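PDB 3C2Q: ornithine cyclodeaminase, which catalyses the conversion of L-ornithine to L-proline with release of ammonia, using NAD(+) as cofactor. Local coordinates for residues B[55-59]-B[60-64]; B[188-191]-B[192-195]; B[231-234]-B[235-239]; B[244-247]-B[248-251]; B[285-288]-B[289-293]. All coordinates share one frame; numbering follows the deposited sequence.

Interaction 1 of 5, residues B[55-59]-B[60-64]; sequences VVYPE and EKRAE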
loop_
_atom_site.group_PDB
_atom_site.type_symbol
_atom_site.label_atom_id
_atom_site.label_comp_id
_atom_site.label_asym_id
_atom_site.label_seq_id
_atom_site.Cartn_x
_atom_site.Cartn_y
_atom_site.Cartn_z
ATOM N N VAL B 55 2.198 36.555 -16.654
ATOM C CA VAL B 55 2.844 37.562 -17.493
ATOM C C VAL B 55 1.699 38.402 -18.074
ATOM O O VAL B 55 0.734 37.859 -18.613
ATOM C CB VAL B 55 3.732 36.901 -18.566
ATOM C CG1 VAL B 55 4.214 37.891 -19.651
ATOM C CG2 VAL B 55 4.930 36.206 -17.885
ATOM N N VAL B 56 1.814 39.716 -17.905
ATOM C CA VAL B 56 0.798 40.672 -18.363
ATOM C C VAL B 56 1.317 41.470 -19.580
ATOM O O VAL B 56 2.506 41.851 -19.642
ATOM C CB VAL B 56 0.397 41.619 -17.205
ATOM C CG1 VAL B 56 -0.713 42.582 -17.624
ATOM C CG2 VAL B 56 -0.038 40.806 -15.983
ATOM N N TYR B 57 0.424 41.660 -20.544
ATOM C CA TYR B 57 0.657 42.468 -21.739
ATOM C C TYR B 57 -0.357 43.619 -21.667
ATOM O O TYR B 57 -1.426 43.524 -22.240
ATOM C CB TYR B 57 0.417 41.619 -22.978
ATOM C CG TYR B 57 1.205 40.322 -22.957
ATOM C CD1 TYR B 57 2.566 40.311 -23.258
ATOM C CD2 TYR B 57 0.589 39.112 -22.615
ATOM C CE1 TYR B 57 3.299 39.123 -23.231
ATOM C CE2 TYR B 57 1.320 37.913 -22.589
ATOM C CZ TYR B 57 2.669 37.936 -22.894
ATOM O OH TYR B 57 3.403 36.768 -22.879
ATOM N N PRO B 58 -0.050 44.662 -20.893
ATOM C CA PRO B 58 -1.103 45.643 -20.632
ATOM C C PRO B 58 -1.702 46.267 -21.899
ATOM O O PRO B 58 -2.927 46.445 -21.963
ATOM C CB PRO B 58 -0.412 46.671 -19.738
ATOM C CG PRO B 58 0.746 45.917 -19.117
ATOM C CD PRO B 58 1.204 45.008 -20.211
ATOM N N GLU B 59 -0.859 46.532 -22.905
ATOM C CA GLU B 59 -1.274 47.156 -24.180
ATOM C C GLU B 59 -2.181 46.265 -25.011
ATOM O O GLU B 59 -2.951 46.753 -25.857
ATOM C CB GLU B 59 -0.045 47.542 -25.014
ATOM C CG GLU B 59 0.372 49.016 -24.902
ATOM C CD GLU B 59 1.422 49.326 -23.818
ATOM O OE1 GLU B 59 1.226 48.880 -22.663
ATOM O OE2 GLU B 59 2.430 50.048 -24.118
ATOM N N GLU B 60 -2.103 44.954 -24.770
ATOM C CA GLU B 60 -2.969 43.999 -25.446
ATOM C C GLU B 60 -4.198 43.638 -24.604
ATOM O O GLU B 60 -5.075 42.910 -25.066
ATOM C CB GLU B 60 -2.162 42.761 -25.867
ATOM C CG GLU B 60 -0.950 43.107 -26.729
ATOM C CD GLU B 60 -0.015 41.926 -27.003
ATOM O OE1 GLU B 60 -0.499 40.830 -27.396
ATOM O OE2 GLU B 60 1.222 42.105 -26.848
ATOM N N LYS B 61 -4.278 44.188 -23.391
ATOM C CA LYS B 61 -5.315 43.807 -22.414
ATOM C C LYS B 61 -5.453 42.267 -22.316
ATOM O O LYS B 61 -6.545 41.700 -22.401
ATOM C CB LYS B 61 -6.664 44.468 -22.726
ATOM C CG LYS B 61 -6.604 45.990 -22.668
ATOM C CD LYS B 61 -7.839 46.614 -23.245
ATOM C CE LYS B 61 -7.846 48.100 -22.886
ATOM N NZ LYS B 61 -9.235 48.643 -22.861
ATOM N N ARG B 62 -4.307 41.616 -22.170
ATOM C CA ARG B 62 -4.266 40.175 -21.950
ATOM C C ARG B 62 -3.172 39.796 -20.958
ATOM O O ARG B 62 -2.277 40.593 -20.660
ATOM C CB ARG B 62 -4.165 39.396 -23.274
ATOM C CG ARG B 62 -2.878 39.566 -24.040
ATOM C CD ARG B 62 -2.891 38.713 -25.314
ATOM N NE ARG B 62 -1.619 38.840 -26.032
ATOM C CZ ARG B 62 -0.561 38.040 -25.875
ATOM N NH1 ARG B 62 -0.608 37.001 -25.034
ATOM N NH2 ARG B 62 0.547 38.281 -26.571
ATOM N N ALA B 63 -3.286 38.579 -20.416
ATOM C CA ALA B 63 -2.277 38.028 -19.526
ATOM C C ALA B 63 -2.311 36.513 -19.715
ATOM O O ALA B 63 -3.330 35.956 -20.118
ATOM C CB ALA B 63 -2.537 38.421 -18.064
ATOM N N GLU B 64 -1.173 35.871 -19.482
ATOM C CA GLU B 64 -1.099 34.422 -19.601
ATOM C C GLU B 64 -0.224 33.821 -18.485
ATOM O O GLU B 64 0.615 34.506 -17.874
ATOM C CB GLU B 64 -0.644 34.001 -21.002
ATOM C CG GLU B 64 0.801 34.259 -21.284
ATOM C CD GLU B 64 1.180 33.716 -22.637
ATOM O OE1 GLU B 64 1.342 32.477 -22.792
ATOM O OE2 GLU B 64 1.283 34.534 -23.566
#

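Interaction 2 of 5, residues B[188-191]-B[192-195]; sequences GVNI and KTAK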
loop_
_atom_site.group_PDB
_atom_site.type_symbol
_atom_site.label_atom_id
_atom_site.label_comp_id
_atom_site.label_asym_id
_atom_site.label_seq_id
_atom_site.Cartn_x
_atom_site.Cartn_y
_atom_site.Cartn_z
ATOM N N GLY B 188 5.054 -10.980 -22.085
ATOM C CA GLY B 188 5.117 -12.414 -22.362
ATOM C C GLY B 188 4.019 -13.211 -21.714
ATOM O O GLY B 188 4.047 -14.430 -21.772
ATOM N N VAL B 189 3.056 -12.535 -21.074
ATOM C CA VAL B 189 1.931 -13.210 -20.440
ATOM C C VAL B 189 0.716 -13.074 -21.337
ATOM O O VAL B 189 0.366 -11.984 -21.735
ATOM C CB VAL B 189 1.627 -12.645 -18.994
ATOM C CG1 VAL B 189 0.401 -13.337 -18.410
ATOM C CG2 VAL B 189 2.846 -12.870 -18.063
ATOM N N ASN B 190 0.051 -14.188 -21.645
ATOM C CA ASN B 190 -1.059 -14.163 -22.579
ATOM C C ASN B 190 -2.254 -13.441 -21.930
ATOM O O ASN B 190 -2.649 -13.827 -20.842
ATOM C CB ASN B 190 -1.455 -15.605 -22.945
ATOM C CG ASN B 190 -2.593 -15.658 -23.918
ATOM O OD1 ASN B 190 -3.735 -15.582 -23.533
ATOM N ND2 ASN B 190 -2.275 -15.797 -25.220
ATOM N N ILE B 191 -2.811 -12.442 -22.610
ATOM C CA ILE B 191 -3.904 -11.617 -22.085
ATOM C C ILE B 191 -5.188 -12.440 -21.813
ATOM O O ILE B 191 -5.930 -12.172 -20.850
ATOM C CB ILE B 191 -4.200 -10.382 -23.013
ATOM C CG1 ILE B 191 -2.956 -9.481 -23.230
ATOM C CG2 ILE B 191 -5.465 -9.591 -22.567
ATOM C CD1 ILE B 191 -2.157 -9.173 -21.913
ATOM N N LYS B 192 -5.460 -13.435 -22.660
ATOM C CA LYS B 192 -6.714 -14.177 -22.587
ATOM C C LYS B 192 -6.708 -15.298 -21.596
ATOM O O LYS B 192 -7.760 -15.723 -21.141
ATOM C CB LYS B 192 -7.074 -14.758 -23.963
ATOM C CG LYS B 192 -7.455 -13.704 -24.931
ATOM C CD LYS B 192 -8.910 -13.482 -24.891
ATOM C CE LYS B 192 -9.245 -12.592 -26.052
ATOM N NZ LYS B 192 -10.648 -12.814 -26.484
ATOM N N THR B 193 -5.537 -15.818 -21.292
ATOM C CA THR B 193 -5.440 -16.930 -20.369
ATOM C C THR B 193 -4.701 -16.583 -19.064
ATOM O O THR B 193 -4.714 -17.393 -18.145
ATOM C CB THR B 193 -4.646 -18.111 -20.972
ATOM O OG1 THR B 193 -3.267 -17.743 -21.079
ATOM C CG2 THR B 193 -5.221 -18.563 -22.359
ATOM N N ALA B 194 -4.020 -15.426 -19.018
ATOM C CA ALA B 194 -3.137 -15.069 -17.896
ATOM C C ALA B 194 -1.958 -16.024 -17.656
ATOM O O ALA B 194 -1.383 -16.055 -16.565
ATOM C CB ALA B 194 -3.976 -14.853 -16.563
ATOM N N LYS B 195 -1.563 -16.792 -18.671
ATOM C CA LYS B 195 -0.407 -17.689 -18.550
ATOM C C LYS B 195 0.750 -17.205 -19.400
ATOM O O LYS B 195 0.524 -16.654 -20.488
ATOM C CB LYS B 195 -0.791 -19.108 -18.990
ATOM C CG LYS B 195 -1.993 -19.648 -18.235
ATOM C CD LYS B 195 -2.130 -21.133 -18.416
ATOM C CE LYS B 195 -3.371 -21.459 -19.171
ATOM N NZ LYS B 195 -4.032 -22.629 -18.515
#

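Interaction 3 of 5, residues B[231-234]-B[235-239]; sequences MYQC and IKNNI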
loop_
_atom_site.group_PDB
_atom_site.type_symbol
_atom_site.label_atom_id
_atom_site.label_comp_id
_atom_site.label_asym_id
_atom_site.label_seq_id
_atom_site.Cartn_x
_atom_site.Cartn_y
_atom_site.Cartn_z
HETATM N N MSE B 231 -3.358 1.904 -29.808
HETATM C CA MSE B 231 -2.629 2.790 -30.716
HETATM C C MSE B 231 -3.240 2.674 -32.133
HETATM O O MSE B 231 -3.439 3.686 -32.806
HETATM C CB MSE B 231 -1.134 2.429 -30.758
HETATM C CG MSE B 231 -0.433 2.362 -29.379
HETATM SE SE MSE B 231 -0.898 3.987 -28.342
HETATM C CE MSE B 231 0.031 5.224 -29.380
ATOM N N TYR B 232 -3.560 1.450 -32.542
ATOM C CA TYR B 232 -4.327 1.220 -33.787
ATOM C C TYR B 232 -5.619 2.045 -33.849
ATOM O O TYR B 232 -5.864 2.768 -34.821
ATOM C CB TYR B 232 -4.628 -0.266 -33.960
ATOM C CG TYR B 232 -5.579 -0.583 -35.107
ATOM C CD1 TYR B 232 -5.096 -0.792 -36.408
ATOM C CD2 TYR B 232 -6.959 -0.679 -34.889
ATOM C CE1 TYR B 232 -5.983 -1.091 -37.469
ATOM C CE2 TYR B 232 -7.857 -0.981 -35.948
ATOM C CZ TYR B 232 -7.345 -1.183 -37.230
ATOM O OH TYR B 232 -8.215 -1.469 -38.267
ATOM N N GLN B 233 -6.442 1.971 -32.815
ATOM C CA GLN B 233 -7.651 2.752 -32.810
ATOM C C GLN B 233 -7.408 4.259 -32.835
ATOM O O GLN B 233 -8.241 4.996 -33.380
ATOM C CB GLN B 233 -8.583 2.382 -31.668
ATOM C CG GLN B 233 -9.145 0.963 -31.792
ATOM C CD GLN B 233 -10.109 0.772 -32.962
ATOM O OE1 GLN B 233 -10.643 1.738 -33.525
ATOM N NE2 GLN B 233 -10.331 -0.492 -33.328
ATOM N N CYS B 234 -6.310 4.713 -32.236
ATOM C CA CYS B 234 -5.973 6.144 -32.302
ATOM C C CYS B 234 -5.671 6.545 -33.754
ATOM O O CYS B 234 -6.139 7.589 -34.218
ATOM C CB CYS B 234 -4.776 6.495 -31.403
ATOM S SG CYS B 234 -5.204 6.486 -29.624
ATOM N N ILE B 235 -4.862 5.738 -34.436
ATOM C CA ILE B 235 -4.579 5.976 -35.859
ATOM C C ILE B 235 -5.882 6.022 -36.667
ATOM O O ILE B 235 -6.135 6.995 -37.398
ATOM C CB ILE B 235 -3.596 4.928 -36.438
ATOM C CG1 ILE B 235 -2.215 5.039 -35.742
ATOM C CG2 ILE B 235 -3.478 5.044 -37.999
ATOM C CD1 ILE B 235 -1.616 6.499 -35.692
ATOM N N LYS B 236 -6.719 5.001 -36.507
ATOM C CA LYS B 236 -7.930 4.877 -37.339
ATOM C C LYS B 236 -8.900 5.986 -37.106
ATOM O O LYS B 236 -9.633 6.375 -38.023
ATOM C CB LYS B 236 -8.655 3.556 -37.101
ATOM C CG LYS B 236 -7.815 2.324 -37.367
ATOM C CD LYS B 236 -7.173 2.293 -38.767
ATOM C CE LYS B 236 -8.101 1.746 -39.825
ATOM N NZ LYS B 236 -7.314 1.319 -41.037
ATOM N N ASN B 237 -8.933 6.497 -35.875
ATOM C CA ASN B 237 -9.950 7.458 -35.512
ATOM C C ASN B 237 -9.397 8.865 -35.391
ATOM O O ASN B 237 -10.094 9.762 -34.957
ATOM C CB ASN B 237 -10.678 7.006 -34.230
ATOM C CG ASN B 237 -11.509 5.779 -34.463
ATOM O OD1 ASN B 237 -12.590 5.868 -35.043
ATOM N ND2 ASN B 237 -11.006 4.617 -34.054
ATOM N N ASN B 238 -8.144 9.030 -35.809
ATOM C CA ASN B 238 -7.434 10.306 -35.739
ATOM C C ASN B 238 -7.461 10.913 -34.332
ATOM O O ASN B 238 -7.732 12.112 -34.166
ATOM C CB ASN B 238 -7.975 11.299 -36.791
ATOM C CG ASN B 238 -8.084 10.677 -38.182
ATOM O OD1 ASN B 238 -9.167 10.649 -38.776
ATOM N ND2 ASN B 238 -6.968 10.159 -38.701
ATOM N N ILE B 239 -7.191 10.070 -33.320
ATOM C CA ILE B 239 -7.072 10.541 -31.944
ATOM C C ILE B 239 -5.616 10.822 -31.663
ATOM O O ILE B 239 -4.797 9.942 -31.807
ATOM C CB ILE B 239 -7.639 9.514 -30.929
ATOM C CG1 ILE B 239 -9.148 9.512 -31.015
ATOM C CG2 ILE B 239 -7.289 9.917 -29.463
ATOM C CD1 ILE B 239 -9.689 8.360 -31.704
#

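Interaction 4 of 5, residues B[244-247]-B[248-251]; sequences AGSI and RDDG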
loop_
_atom_site.group_PDB
_atom_site.type_symbol
_atom_site.label_atom_id
_atom_site.label_comp_id
_atom_site.label_asym_id
_atom_site.label_seq_id
_atom_site.Cartn_x
_atom_site.Cartn_y
_atom_site.Cartn_z
ATOM N N ALA B 244 5.572 10.305 -24.011
ATOM C CA ALA B 244 6.734 10.954 -23.416
ATOM C C ALA B 244 7.796 9.910 -23.132
ATOM O O ALA B 244 7.504 8.887 -22.517
ATOM C CB ALA B 244 6.334 11.687 -22.137
ATOM N N GLY B 245 9.016 10.156 -23.608
ATOM C CA GLY B 245 10.163 9.295 -23.321
ATOM C C GLY B 245 10.565 9.373 -21.857
ATOM O O GLY B 245 10.266 10.359 -21.179
ATOM N N SER B 246 11.195 8.313 -21.363
ATOM C CA SER B 246 11.658 8.290 -19.982
ATOM C C SER B 246 13.012 7.622 -19.952
ATOM O O SER B 246 13.368 6.869 -20.880
ATOM C CB SER B 246 10.641 7.565 -19.095
ATOM O OG SER B 246 11.180 6.404 -18.496
ATOM N N ILE B 247 13.774 7.878 -18.888
ATOM C CA ILE B 247 15.080 7.251 -18.717
ATOM C C ILE B 247 15.056 5.699 -18.642
ATOM O O ILE B 247 16.103 5.051 -18.798
ATOM C CB ILE B 247 15.793 7.837 -17.474
ATOM C CG1 ILE B 247 14.880 7.745 -16.223
ATOM C CG2 ILE B 247 16.226 9.298 -17.761
ATOM C CD1 ILE B 247 15.597 8.115 -14.882
ATOM N N ARG B 248 13.888 5.099 -18.401
ATOM C CA ARG B 248 13.782 3.617 -18.443
ATOM C C ARG B 248 13.733 3.016 -19.841
ATOM O O ARG B 248 13.826 1.812 -19.958
ATOM C CB ARG B 248 12.502 3.090 -17.800
ATOM C CG ARG B 248 12.237 3.356 -16.373
ATOM C CD ARG B 248 10.792 2.895 -16.149
ATOM N NE ARG B 248 10.032 3.240 -17.357
ATOM C CZ ARG B 248 9.546 2.378 -18.264
ATOM N NH1 ARG B 248 9.676 1.053 -18.109
ATOM N NH2 ARG B 248 8.919 2.862 -19.343
ATOM N N ASP B 249 13.492 3.820 -20.878
ATOM C CA ASP B 249 13.394 3.335 -22.268
ATOM C C ASP B 249 14.741 2.998 -22.956
ATOM O O ASP B 249 15.489 3.900 -23.366
ATOM C CB ASP B 249 12.683 4.393 -23.133
ATOM C CG ASP B 249 11.353 4.830 -22.582
ATOM O OD1 ASP B 249 10.739 4.074 -21.813
ATOM O OD2 ASP B 249 10.889 5.930 -22.943
ATOM N N ASP B 250 15.053 1.721 -23.139
ATOM C CA ASP B 250 16.211 1.337 -24.011
ATOM C C ASP B 250 15.821 1.266 -25.521
ATOM O O ASP B 250 16.710 1.388 -26.443
ATOM C CB ASP B 250 16.812 -0.008 -23.565
ATOM C CG ASP B 250 15.823 -1.156 -23.736
ATOM O OD1 ASP B 250 15.750 -1.774 -24.853
ATOM O OD2 ASP B 250 15.076 -1.403 -22.754
ATOM N N GLY B 251 14.511 1.075 -25.766
ATOM C CA GLY B 251 13.987 0.984 -27.116
ATOM C C GLY B 251 12.776 1.849 -27.349
ATOM O O GLY B 251 11.682 1.317 -27.601
HETATM O O HOH W 1 8.384 6.493 -21.928
#

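Interaction 5 of 5, residues B[285-288]-B[289-293]; sequences HSVA and TGNLM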
loop_
_atom_site.group_PDB
_atom_site.type_symbol
_atom_site.label_atom_id
_atom_site.label_comp_id
_atom_site.label_asym_id
_atom_site.label_seq_id
_atom_site.Cartn_x
_atom_site.Cartn_y
_atom_site.Cartn_z
ATOM N N HIS B 285 2.655 9.956 -14.879
ATOM C CA HIS B 285 1.788 10.730 -15.743
ATOM C C HIS B 285 0.610 11.372 -15.042
ATOM O O HIS B 285 0.158 12.439 -15.492
ATOM C CB HIS B 285 1.290 9.916 -16.947
ATOM C CG HIS B 285 2.286 9.806 -18.050
ATOM N ND1 HIS B 285 3.344 8.929 -18.013
ATOM C CD2 HIS B 285 2.372 10.447 -19.237
ATOM C CE1 HIS B 285 4.056 9.049 -19.115
ATOM N NE2 HIS B 285 3.481 9.953 -19.880
ATOM N N SER B 286 0.099 10.776 -13.973
ATOM C CA SER B 286 -0.984 11.413 -13.200
ATOM C C SER B 286 -0.502 12.767 -12.652
ATOM O O SER B 286 -1.146 13.809 -12.835
ATOM C CB SER B 286 -1.443 10.529 -12.023
ATOM O OG SER B 286 -2.194 9.422 -12.505
ATOM N N VAL B 287 0.629 12.721 -11.978
ATOM C CA VAL B 287 1.215 13.935 -11.367
ATOM C C VAL B 287 1.675 14.926 -12.446
ATOM O O VAL B 287 1.438 16.140 -12.323
ATOM C CB VAL B 287 2.373 13.580 -10.408
ATOM C CG1 VAL B 287 3.082 14.872 -9.909
ATOM C CG2 VAL B 287 1.818 12.771 -9.198
ATOM N N ALA B 288 2.341 14.421 -13.490
ATOM C CA ALA B 288 2.802 15.306 -14.580
ATOM C C ALA B 288 1.608 16.022 -15.197
ATOM O O ALA B 288 1.664 17.218 -15.446
ATOM C CB ALA B 288 3.541 14.506 -15.649
ATOM N N THR B 289 0.514 15.296 -15.440
ATOM C CA THR B 289 -0.667 15.895 -16.084
ATOM C C THR B 289 -1.428 16.804 -15.124
ATOM O O THR B 289 -1.838 17.907 -15.487
ATOM C CB THR B 289 -1.592 14.810 -16.708
ATOM O OG1 THR B 289 -0.794 14.027 -17.599
ATOM C CG2 THR B 289 -2.705 15.449 -17.504
ATOM N N GLY B 290 -1.619 16.361 -13.886
ATOM C CA GLY B 290 -2.289 17.202 -12.926
ATOM C C GLY B 290 -1.576 18.545 -12.752
ATOM O O GLY B 290 -2.226 19.599 -12.604
ATOM N N ASN B 291 -0.244 18.507 -12.761
ATOM C CA ASN B 291 0.575 19.734 -12.638
ATOM C C ASN B 291 0.291 20.748 -13.763
ATOM O O ASN B 291 0.511 21.955 -13.592
ATOM C CB ASN B 291 2.047 19.379 -12.679
ATOM C CG ASN B 291 2.573 18.763 -11.364
ATOM O OD1 ASN B 291 1.871 18.683 -10.302
ATOM N ND2 ASN B 291 3.842 18.325 -11.426
ATOM N N LEU B 292 -0.222 20.256 -14.895
ATOM C CA LEU B 292 -0.484 21.062 -16.088
ATOM C C LEU B 292 -1.925 21.499 -16.224
ATOM O O LEU B 292 -2.252 22.268 -17.131
ATOM C CB LEU B 292 -0.134 20.263 -17.352
ATOM C CG LEU B 292 1.299 19.784 -17.427
ATOM C CD1 LEU B 292 1.495 18.897 -18.653
ATOM C CD2 LEU B 292 2.262 21.007 -17.425
HETATM N N MSE B 293 -2.785 21.021 -15.334
HETATM C CA MSE B 293 -4.236 21.192 -15.486
HETATM C C MSE B 293 -4.853 22.236 -14.580
HETATM O O MSE B 293 -4.519 22.304 -13.405
HETATM C CB MSE B 293 -4.930 19.860 -15.150
HETATM C CG MSE B 293 -4.794 18.804 -16.235
HETATM SE SE MSE B 293 -5.526 17.113 -15.441
HETATM C CE MSE B 293 -7.341 17.735 -15.125
#

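Interaction 1 of 5, residues B[55-59]-B[60-64]
Tyr57 and Arg62 meet near the turn of the beta hairpin made by strands 53-57 and 62-66, where Lys61 and Arg62 both stand against Tyr57 in a G1 beta bulge. The strands are joined in antiparallel fashion: Val55 N donates to Glu64 O and Glu64 N to Val55 O, each at 2.9 Å, whereas the bond from Arg62 N to Tyr57 O, next to the bulge, is weak at 3.5 Å. The tightly packed part is the face that carries Val56 and Ala63, a non-hydrogen-bonded pair. Val56 CG2 lies 4.0 Å from Ala63 CB, and both residues are buried against Val38 and Val36 of strand 34-38. Near the turn, on the face of Tyr57 and Arg62, the contact opens to solvent and is held largely by charge. The guanidinium of Arg62 lies over one face of the Tyr57 ring as a cation-pi stack, CZ 4.0 Å from the ring centroid and the planes 29° apart. Because Arg62 CG sits between its own backbone N and carbonyl carbon (chi1 67°), the extended chain beyond it passes across the ring. Glu60 OE1 takes both NE, at 2.7 Å, and NH2 at the edge of the cation, while NH1 makes a weak bond to Glu64 OE2; acids thus hold the guanidinium against rotation. With an alanine at Tyr57, the guanidinium would probably lose the flat surface beneath it, and the Glu64 carboxylate a hydroxyl donor. That hydroxyl, Tyr57 OH, donates to Glu64 OE2 over 3.2 Å, arriving from above the carboxylate plane.

Interaction 2 of 5, residues B[188-191]-B[192-195]
The backbone doubles back between Asn190 and Lys195, closed by a nearly straight bond of 2.8 Å from Asn190 N to Lys195 O and, inside it, a weak one from Ala194 N to Asn190 O. The result is a compact turn that leaves the short strand 189-190, and it combines a weakly closed Asx turn at Asn190 with an ST turn at Thr193. Asn190 OD1 is the centre of the side-chain contacts. It accepts from Thr193 N at 2.9 Å, the donor lying in the plane of the amide carbonyl, and more weakly from Lys192 N, also at 2.9 Å. Asn190 CG lies opposite its own backbone N and beside the carbonyl carbon (chi1 -180°), which brings OD1 back over the amides that follow. The side chains of Asn190 and Thr193 cross at about a right angle. An alanine in place of Asn190 would probably leave the N-H groups of Lys192 and Thr193 without this shared acceptor and let the turn open more easily. Val189 CG1 touches the far limb of the turn, 3.7 Å from Ala194 C. Val189, Ile191 and Ala194 also pack on Pro111 of the second subunit, while Thr193 O receives a weak hydrogen bond from Arg118 of that subunit, so the turn contributes to the assembly interface. The side chain of Ala194 is about 11 Å from that of Asp326, which probably binds NAD(+). Within the 192-195 limb, Thr193 OG1 accepts from Lys195 N at 3.1 Å, with an angle of 150° at the hydrogen.

Interaction 3 of 5, residues B[231-234]-B[235-239]
Gln233 O is gripped twice by Asn237, through the backbone N at 3.0 Å and through ND2 at 2.9 Å. The ND2 bond lies in the carbonyl plane on a lone pair, whereas the backbone donor is tilted 34° out of that plane. Asn237 CG stands beside its own backbone N (chi1 -68°), an arrangement that carries ND2 back to the carbonyl of the preceding turn. The Gln233 and Asn237 side chains run side by side in the same direction with their amides nearly coplanar, and ND2 makes a further, weak bond to Gln233 OE1. One amide group therefore bridges the main chain and side chain of a single residue.

Tyr232 meets Lys236 differently. Lys236 CG sits over one face of the ring, 3.7 Å from its centroid and close to the ring normal, a CH-pi contact. Bends at chi2 and chi3 keep the rest of the lysine chain on the ring, and CE comes within 3.6 Å of Tyr232 OH.

Asn238 then leaves the helix with positive phi in a Schellman motif. Ile239 N donates to Cys234 O at 2.8 Å, on a lone pair in the carbonyl plane, and Asn238 N reaches back to Ile235 O. The reversal brings Ile239 CG2 to 4.0 Å from Cys234 SG, an apolar contact between two buried residues.

In the Rossmann-type domain, this helix leads into strand 241-244, where Met231, Cys234 and Ile235 touch Tyr241. Tyr232 and Ile235 pack on helix 217-222, Gln233 and Ile239 on helix 152-160, and Met231 on helix 171-183.

Interaction 4 of 5, residues B[244-247]-B[248-251]
Ser246 and Asp249 hold each other across a type I beta turn. In the backbone, a single bond closes this turn, from Asp249 N to Ser246 O at 3.1 Å; the donor stands well above the carbonyl plane.

Two side-chain to backbone bonds reinforce it. Asp249 OD2 accepts from Ser246 N at 2.9 Å, met from above the carboxylate plane, so that the two residues are joined in both directions. Asp249 CG lies beside its own backbone N (chi1 -53°), and from there the carboxylate folds back toward the start of the turn. Ser246 OG meanwhile accepts from Arg248 N at 3.0 Å, which makes an ST turn.

The charged contact is looser in geometry. Arg248 NH2 approaches Asp249 OD1 to 3.3 Å, but OD1 stands off to one side of the plane of the cation, where none of its N-H bonds is aimed, leaving an electrostatic attraction without a hydrogen bond.

Water supplies the last link: one molecule donates to Ala244 O at 2.6 Å and to Asp249 OD2 at 2.8 Å, tying Ala244 to the same carboxylate oxygen that accepts from Ser246 N.

Around the turn, Ile247 O and Asp249 O both accept from Gln264 of the third subunit, while Asp249 packs on Asn171, whose ND2 donates to Gly251 O. The loop follows strand 241-244 of the parallel sheet, and loops at the C-terminal ends of the parallel strands form the nucleotide site of Rossmann folds; consistent with this, Asp250, Asn171 and Ala172 probably bind NAD(+).

Interaction 5 of 5, residues B[285-288]-B[289-293]
Thr289 turns its hydroxyl back along the helix onto His285 O, where OG1 donates at 2.8 Å beside the ordinary helical bond from Thr289 N at 2.9 Å. The two donors reach the carbonyl oxygen from opposite faces of its plane. With OG1 beside its own backbone N (chi1 -55°), the hydroxyl is directed at the same carbonyl as the amide N-H. Thr289 also packs on Met267 and Val271 of helix 260-271.

Val287 and Asn291 are set differently, side by side and pointing the same way. Val287 CG1 lies 3.8 Å from Asn291 ND2, a methyl alongside the amide, nearly as close to OD1 as to ND2, while their backbones are joined by the bond from Asn291 N to Val287 O at 2.9 Å. The amide continues outward to the third subunit, where ND2 makes a weak bond to Arg248 O of that chain.

Leu292 CG lies just beyond the oxygen of Ala288, 3.3 Å from Ala288 O. Between these pairs Gly290 N donates to Ser286 O at 2.8 Å. Ser286 OG bonds to Thr282 O, just ahead of this part of the helix.

Helix 283-292 connects strands 276-280 and 298-303 in a beta-alpha-beta unit. His285, which probably binds NAD(+), makes a weak bond through NE2 to Ala169 O and packs on Ile247 of the third subunit.

Every residue that touches here is buried, and the threonine hydroxyl is satisfied within its own helix: it uses a helix carbonyl as its acceptor, which lets this polar group lie in the interior without needing a solvent partner.

Interactions 4 and 5 are the pair that touch within the chain: Ala244 CB lies 4.0 Å from His285 NE2, with their centres 18 Å apart. Both probably border the NAD(+) site, as Asp250 and His285 are expected to bind the cofactor, and both touch the third subunit. Interaction 3 lies close to this region, its nearest atoms about 9 Å from interaction 4 and the Met231 side chain about 9 Å from that of Asn171. Interaction 2 is more peripheral, about 13 Å from interactions 3 and 4 at the nearest atoms, and faces the second subunit. Interaction 1 belongs to the other, beta-rich region, its centre 26 Å from that of interaction 5 and 56 Å from that of interaction 2.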